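Local coordinates for protein dextranase (PDB 6NZS) that hydrolyses internal alpha-1,6-glucosidic linkages of dextran, as an endo-acting glycoside hydrolase of family 49 built around a right-handed parallel beta-helix, at residues A[307-312]-A[338-343]; A[290-295]-A[365-370]. All coordinates share one frame; numbering follows the deposited sequence.

Interaction 1 (A[307-312]-A[338-343])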
loop_
_atom_site.group_PDB
_atom_site.type_symbol
_atom_site.label_atom_id
_atom_site.label_comp_id
_atom_site.label_asym_id
_atom_site.label_seq_id
_atom_site.Cartn_x
_atom_site.Cartn_y
_atom_site.Cartn_z
ATOM N N ASN A 307 13.925 19.098 -1.195
ATOM C CA ASN A 307 13.433 17.735 -1.332
ATOM C C ASN A 307 14.564 16.853 -1.841
ATOM O O ASN A 307 15.627 17.335 -2.237
ATOM C CB ASN A 307 12.234 17.662 -2.284
ATOM C CG ASN A 307 12.625 17.894 -3.733
ATOM O OD1 ASN A 307 13.149 16.999 -4.401
ATOM N ND2 ASN A 307 12.373 19.103 -4.228
ATOM N N CYS A 308 14.322 15.545 -1.820
ATOM C CA CYS A 308 15.216 14.556 -2.413
ATOM C C CYS A 308 14.435 13.628 -3.329
ATOM O O CYS A 308 14.667 12.412 -3.366
ATOM C CB CYS A 308 15.964 13.775 -1.339
ATOM S SG CYS A 308 14.897 12.884 -0.170
ATOM N N HIS A 309 13.501 14.210 -4.089
ATOM C CA HIS A 309 12.559 13.434 -4.892
ATOM C C HIS A 309 13.255 12.415 -5.782
ATOM O O HIS A 309 12.724 11.319 -6.000
ATOM C CB HIS A 309 11.690 14.379 -5.728
ATOM C CG HIS A 309 10.672 13.680 -6.574
ATOM N ND1 HIS A 309 9.481 13.204 -6.068
ATOM C CD2 HIS A 309 10.665 13.380 -7.895
ATOM C CE1 HIS A 309 8.785 12.639 -7.040
ATOM N NE2 HIS A 309 9.483 12.731 -8.159
ATOM N N SER A 310 14.447 12.737 -6.282
ATOM C CA SER A 310 15.148 11.862 -7.214
ATOM C C SER A 310 16.441 11.268 -6.665
ATOM O O SER A 310 17.080 10.477 -7.369
ATOM C CB SER A 310 15.430 12.597 -8.531
ATOM O OG SER A 310 16.490 13.525 -8.369
ATOM N N SER A 311 16.848 11.615 -5.439
ATOM C CA SER A 311 18.105 11.132 -4.872
ATOM C C SER A 311 17.954 10.321 -3.590
ATOM O O SER A 311 18.922 9.677 -3.166
ATOM C CB SER A 311 19.066 12.300 -4.611
ATOM O OG SER A 311 18.414 13.334 -3.896
ATOM N N CYS A 312 16.796 10.335 -2.952
ATOM C CA CYS A 312 16.628 9.500 -1.776
ATOM C C CYS A 312 16.420 8.048 -2.186
ATOM O O CYS A 312 15.885 7.758 -3.260
ATOM C CB CYS A 312 15.470 10.006 -0.930
ATOM S SG CYS A 312 16.036 11.266 0.225
ATOM N N PRO A 338 12.138 3.674 3.558
ATOM C CA PRO A 338 12.520 4.990 4.088
ATOM C C PRO A 338 12.018 6.156 3.249
ATOM O O PRO A 338 12.147 7.316 3.682
ATOM C CB PRO A 338 14.052 4.930 4.031
ATOM C CG PRO A 338 14.322 4.100 2.801
ATOM C CD PRO A 338 13.237 3.032 2.813
ATOM N N TYR A 339 11.444 5.877 2.079
ATOM C CA TYR A 339 10.995 6.893 1.126
ATOM C C TYR A 339 10.021 6.211 0.158
ATOM O O TYR A 339 9.405 5.205 0.516
ATOM C CB TYR A 339 12.224 7.546 0.457
ATOM C CG TYR A 339 11.959 8.898 -0.178
ATOM C CD1 TYR A 339 11.593 9.989 0.598
ATOM C CD2 TYR A 339 12.081 9.080 -1.552
ATOM C CE1 TYR A 339 11.356 11.230 0.025
ATOM C CE2 TYR A 339 11.848 10.319 -2.135
ATOM C CZ TYR A 339 11.487 11.388 -1.339
ATOM O OH TYR A 339 11.251 12.631 -1.901
ATOM N N HIS A 340 9.902 6.739 -1.062
ATOM C CA HIS A 340 8.969 6.151 -2.023
ATOM C C HIS A 340 9.340 4.702 -2.315
ATOM O O HIS A 340 10.518 4.334 -2.368
ATOM C CB HIS A 340 8.986 6.901 -3.359
ATOM C CG HIS A 340 8.629 8.349 -3.267
ATOM N ND1 HIS A 340 8.733 9.200 -4.349
ATOM C CD2 HIS A 340 8.170 9.100 -2.241
ATOM C CE1 HIS A 340 8.361 10.414 -3.987
ATOM N NE2 HIS A 340 8.018 10.382 -2.712
ATOM N N SER A 341 8.308 3.882 -2.559
ATOM C CA SER A 341 8.525 2.459 -2.811
ATOM C C SER A 341 9.113 2.195 -4.194
ATOM O O SER A 341 9.963 1.312 -4.346
ATOM C CB SER A 341 7.213 1.681 -2.643
ATOM O OG SER A 341 6.214 2.098 -3.580
ATOM N N PHE A 342 8.676 2.933 -5.213
ATOM C CA PHE A 342 8.877 2.449 -6.573
ATOM C C PHE A 342 8.867 3.629 -7.532
ATOM O O PHE A 342 7.981 4.481 -7.449
ATOM C CB PHE A 342 7.734 1.477 -6.925
ATOM C CG PHE A 342 7.844 0.898 -8.301
ATOM C CD1 PHE A 342 7.311 1.567 -9.393
ATOM C CD2 PHE A 342 8.496 -0.304 -8.505
ATOM C CE1 PHE A 342 7.435 1.050 -10.668
ATOM C CE2 PHE A 342 8.619 -0.828 -9.788
ATOM C CZ PHE A 342 8.086 -0.154 -10.856
ATOM N N VAL A 343 9.823 3.657 -8.467
ATOM C CA VAL A 343 9.844 4.690 -9.498
ATOM C C VAL A 343 10.553 4.170 -10.741
ATOM O O VAL A 343 11.424 3.299 -10.672
ATOM C CB VAL A 343 10.485 6.015 -9.017
ATOM C CG1 VAL A 343 12.008 5.905 -8.988
ATOM C CG2 VAL A 343 10.049 7.189 -9.898
HETATM O O HOH W 1 9.089 13.565 -3.579
#
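The disulfide Cys308-Cys312 lies over one face of the Tyr339 ring, while the His340 ring lies on the opposite face. Cys312 supplies a CH-pi contact, its CB standing 3.8 Å from the centroid of the Tyr339 ring and 19° off the normal. Cys308 SG adds a sulfur-aromatic contact over the same face, 4.2 Å from that centroid, toward CE1 and CZ. On the other side Tyr339 CE2 sits above the centre of the His340 ring, 3.7 Å from its plane. Chi1 of Tyr339 (-160°) puts CG anti to the backbone N, and the ring beyond it lies against the loop closed by the disulfide, within which Cys308 O accepts from both Ser311 N and Cys312 N. The phenol oxygen ends beside the backbone, Tyr339 OH lying 3.4 Å from His309 CA. One water bridges Tyr339 OH (2.9 Å) and His309 ND1 (2.5 Å), the second leg unusually short and so doubtful. The imidazoles of His309 and His340 meet obliquely, planes 74° apart, with ND1 of His309 3.7 Å from CE1 of His340. The contact packs this loop, just ahead of strand 316-320, against the loop leading into the adjacent parallel strand 342-346.

Interaction 2 (A[290-295]-A[365-370])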
loop_
_atom_site.group_PDB
_atom_site.type_symbol
_atom_site.label_atom_id
_atom_site.label_comp_id
_atom_site.label_asym_id
_atom_site.label_seq_id
_atom_site.Cartn_x
_atom_site.Cartn_y
_atom_site.Cartn_z
ATOM N N VAL A 290 17.770 5.250 7.128
ATOM C CA VAL A 290 17.136 6.371 7.807
ATOM C C VAL A 290 16.050 6.960 6.911
ATOM O O VAL A 290 16.094 6.842 5.678
ATOM C CB VAL A 290 18.207 7.421 8.167
ATOM C CG1 VAL A 290 18.767 8.081 6.904
ATOM C CG2 VAL A 290 17.659 8.470 9.119
ATOM N N TYR A 291 15.052 7.586 7.535
ATOM C CA TYR A 291 14.069 8.367 6.795
ATOM C C TYR A 291 14.781 9.328 5.859
ATOM O O TYR A 291 15.708 10.030 6.268
ATOM C CB TYR A 291 13.240 9.185 7.782
ATOM C CG TYR A 291 12.224 10.127 7.166
ATOM C CD1 TYR A 291 11.227 9.657 6.318
ATOM C CD2 TYR A 291 12.248 11.491 7.456
ATOM C CE1 TYR A 291 10.285 10.511 5.782
ATOM C CE2 TYR A 291 11.313 12.353 6.925
ATOM C CZ TYR A 291 10.326 11.868 6.087
ATOM O OH TYR A 291 9.390 12.735 5.563
ATOM N N GLU A 292 14.336 9.363 4.602
ATOM C CA GLU A 292 14.910 10.261 3.597
ATOM C C GLU A 292 16.420 10.064 3.482
ATOM O O GLU A 292 17.186 11.025 3.352
ATOM C CB GLU A 292 14.546 11.725 3.863
ATOM C CG GLU A 292 13.165 12.144 3.364
ATOM C CD GLU A 292 12.863 13.613 3.622
ATOM O OE1 GLU A 292 13.310 14.137 4.663
ATOM O OE2 GLU A 292 12.182 14.245 2.786
ATOM N N ALA A 293 16.855 8.806 3.537
ATOM C CA ALA A 293 18.253 8.477 3.294
ATOM C C ALA A 293 18.651 8.947 1.900
ATOM O O ALA A 293 18.095 8.492 0.899
ATOM C CB ALA A 293 18.459 6.968 3.428
ATOM N N ASP A 294 19.596 9.888 1.839
ATOM C CA ASP A 294 19.940 10.582 0.602
ATOM C C ASP A 294 21.249 10.027 0.054
ATOM O O ASP A 294 22.269 10.028 0.751
ATOM C CB ASP A 294 20.062 12.087 0.857
ATOM C CG ASP A 294 20.033 12.913 -0.428
ATOM O OD1 ASP A 294 20.131 12.328 -1.530
ATOM O OD2 ASP A 294 19.911 14.157 -0.334
ATOM N N THR A 295 21.214 9.545 -1.192
ATOM C CA THR A 295 22.439 9.082 -1.834
ATOM C C THR A 295 23.412 10.226 -2.101
ATOM O O THR A 295 24.621 9.984 -2.179
ATOM C CB THR A 295 22.132 8.288 -3.114
ATOM O OG1 THR A 295 21.391 9.102 -4.036
ATOM C CG2 THR A 295 21.318 7.034 -2.780
ATOM N N TYR A 365 6.727 6.016 7.909
ATOM C CA TYR A 365 7.125 7.382 7.595
ATOM C C TYR A 365 6.175 7.994 6.568
ATOM O O TYR A 365 5.555 7.290 5.771
ATOM C CB TYR A 365 8.525 7.374 6.971
ATOM C CG TYR A 365 9.655 6.928 7.871
ATOM C CD1 TYR A 365 9.875 7.534 9.110
ATOM C CD2 TYR A 365 10.510 5.902 7.477
ATOM C CE1 TYR A 365 10.920 7.125 9.922
ATOM C CE2 TYR A 365 11.558 5.486 8.282
ATOM C CZ TYR A 365 11.755 6.098 9.507
ATOM O OH TYR A 365 12.799 5.680 10.315
ATOM N N TRP A 366 6.088 9.329 6.574
ATOM C CA TRP A 366 5.548 10.028 5.418
ATOM C C TRP A 366 6.372 9.676 4.182
ATOM O O TRP A 366 7.494 9.169 4.270
ATOM C CB TRP A 366 5.665 11.544 5.613
ATOM C CG TRP A 366 4.703 12.130 6.588
ATOM C CD1 TRP A 366 3.474 11.642 6.925
ATOM C CD2 TRP A 366 4.890 13.319 7.369
ATOM N NE1 TRP A 366 2.881 12.457 7.864
ATOM C CE2 TRP A 366 3.730 13.494 8.151
ATOM C CE3 TRP A 366 5.930 14.247 7.488
ATOM C CZ2 TRP A 366 3.578 14.560 9.045
ATOM C CZ3 TRP A 366 5.770 15.318 8.374
ATOM C CH2 TRP A 366 4.605 15.458 9.138
ATOM N N GLN A 367 5.811 9.982 3.012
ATOM C CA GLN A 367 6.485 9.808 1.728
ATOM C C GLN A 367 6.770 8.346 1.413
ATOM O O GLN A 367 7.639 8.035 0.593
ATOM C CB GLN A 367 7.745 10.680 1.612
ATOM C CG GLN A 367 7.488 12.138 2.005
ATOM C CD GLN A 367 8.686 13.035 1.769
ATOM O OE1 GLN A 367 9.515 13.235 2.657
ATOM N NE2 GLN A 367 8.784 13.575 0.563
ATOM N N THR A 368 6.032 7.431 2.044
ATOM C CA THR A 368 6.121 6.010 1.726
ATOM C C THR A 368 5.066 5.647 0.681
ATOM O O THR A 368 4.232 4.773 0.869
ATOM C CB THR A 368 6.006 5.175 2.996
ATOM O OG1 THR A 368 4.874 5.610 3.768
ATOM C CG2 THR A 368 7.270 5.350 3.821
ATOM N N ASP A 369 5.144 6.356 -0.446
ATOM C CA ASP A 369 4.182 6.214 -1.533
ATOM C C ASP A 369 4.082 4.764 -1.978
ATOM O O ASP A 369 5.092 4.051 -2.058
ATOM C CB ASP A 369 4.655 7.001 -2.765
ATOM C CG ASP A 369 4.782 8.513 -2.537
ATOM O OD1 ASP A 369 4.860 8.989 -1.379
ATOM O OD2 ASP A 369 4.835 9.239 -3.564
ATOM N N GLY A 370 2.857 4.350 -2.314
ATOM C CA GLY A 370 2.615 3.095 -2.996
ATOM C C GLY A 370 3.051 3.130 -4.448
ATOM O O GLY A 370 3.945 3.894 -4.836
HETATM O O HOH W 2 14.608 7.706 10.620
#
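A type II beta turn, Val290 to Ala293, presents Tyr291 to the loop 365-370 of the beta-solenoid, and the contact is centred on its packing against Tyr365. The two side chains run past one another, pointing opposite ways, and their rings meet obliquely, planes 36° apart. Tyr291 CB lies over the centre of the Tyr365 ring, 3.8 Å from its centroid and 12° off the normal, a CH-pi contact. Further along, Tyr291 CD1 comes within 3.5 Å of Tyr365 CG. Chi1 of Tyr291 (176°) sets CG anti to the backbone N. At the edge of the ring, the carbonyl O of Trp366 meets CE1 of Tyr291 at 3.4 Å, in the ring plane. Glu292 CG covers the centre of one face of Tyr291. A water accepts from Tyr291 N and also bonds Tyr365 OH at 2.7 Å, linking the turn's backbone to the phenol. An alanine in place of Tyr365 would probably open a gap beneath Tyr291 CB and leave that water without its phenol partner. The side chain of Gln367 packs near the Tyr291 hydroxyl and the Glu292 carboxylate, while Glu292 OE1 is held by a salt bridge to Lys71. Trp366 is backbone hydrogen-bonded to Asp73, which the Tyr291 side chain also touches. The turn belongs to the long connection between strands 283-285 and 316-320, and its partner loop joins strand 351-361 to strand 371-372.

In the fold
Interactions 1 and 2 lie with their centres about 6 Å apart, on the same side of the chain's centre, and both segments of interaction 1 lie between those of interaction 2 in the sequence: the order is 290-295, 307-312, 338-343, 365-370. The first two segments share one connection, between strands 283-285 and 316-320, and the last two both fall within one sequence repeat of the beta-solenoid family. They touch directly: Ser311 O lies 2.7 Å from Thr295 OG1, and Ser341 OG lies 2.7 Å from Asp369 O, both probable hydrogen bonds. Together they form one continuous packed region in which a long excursion from one coil is fastened to loops further along the beta-helix.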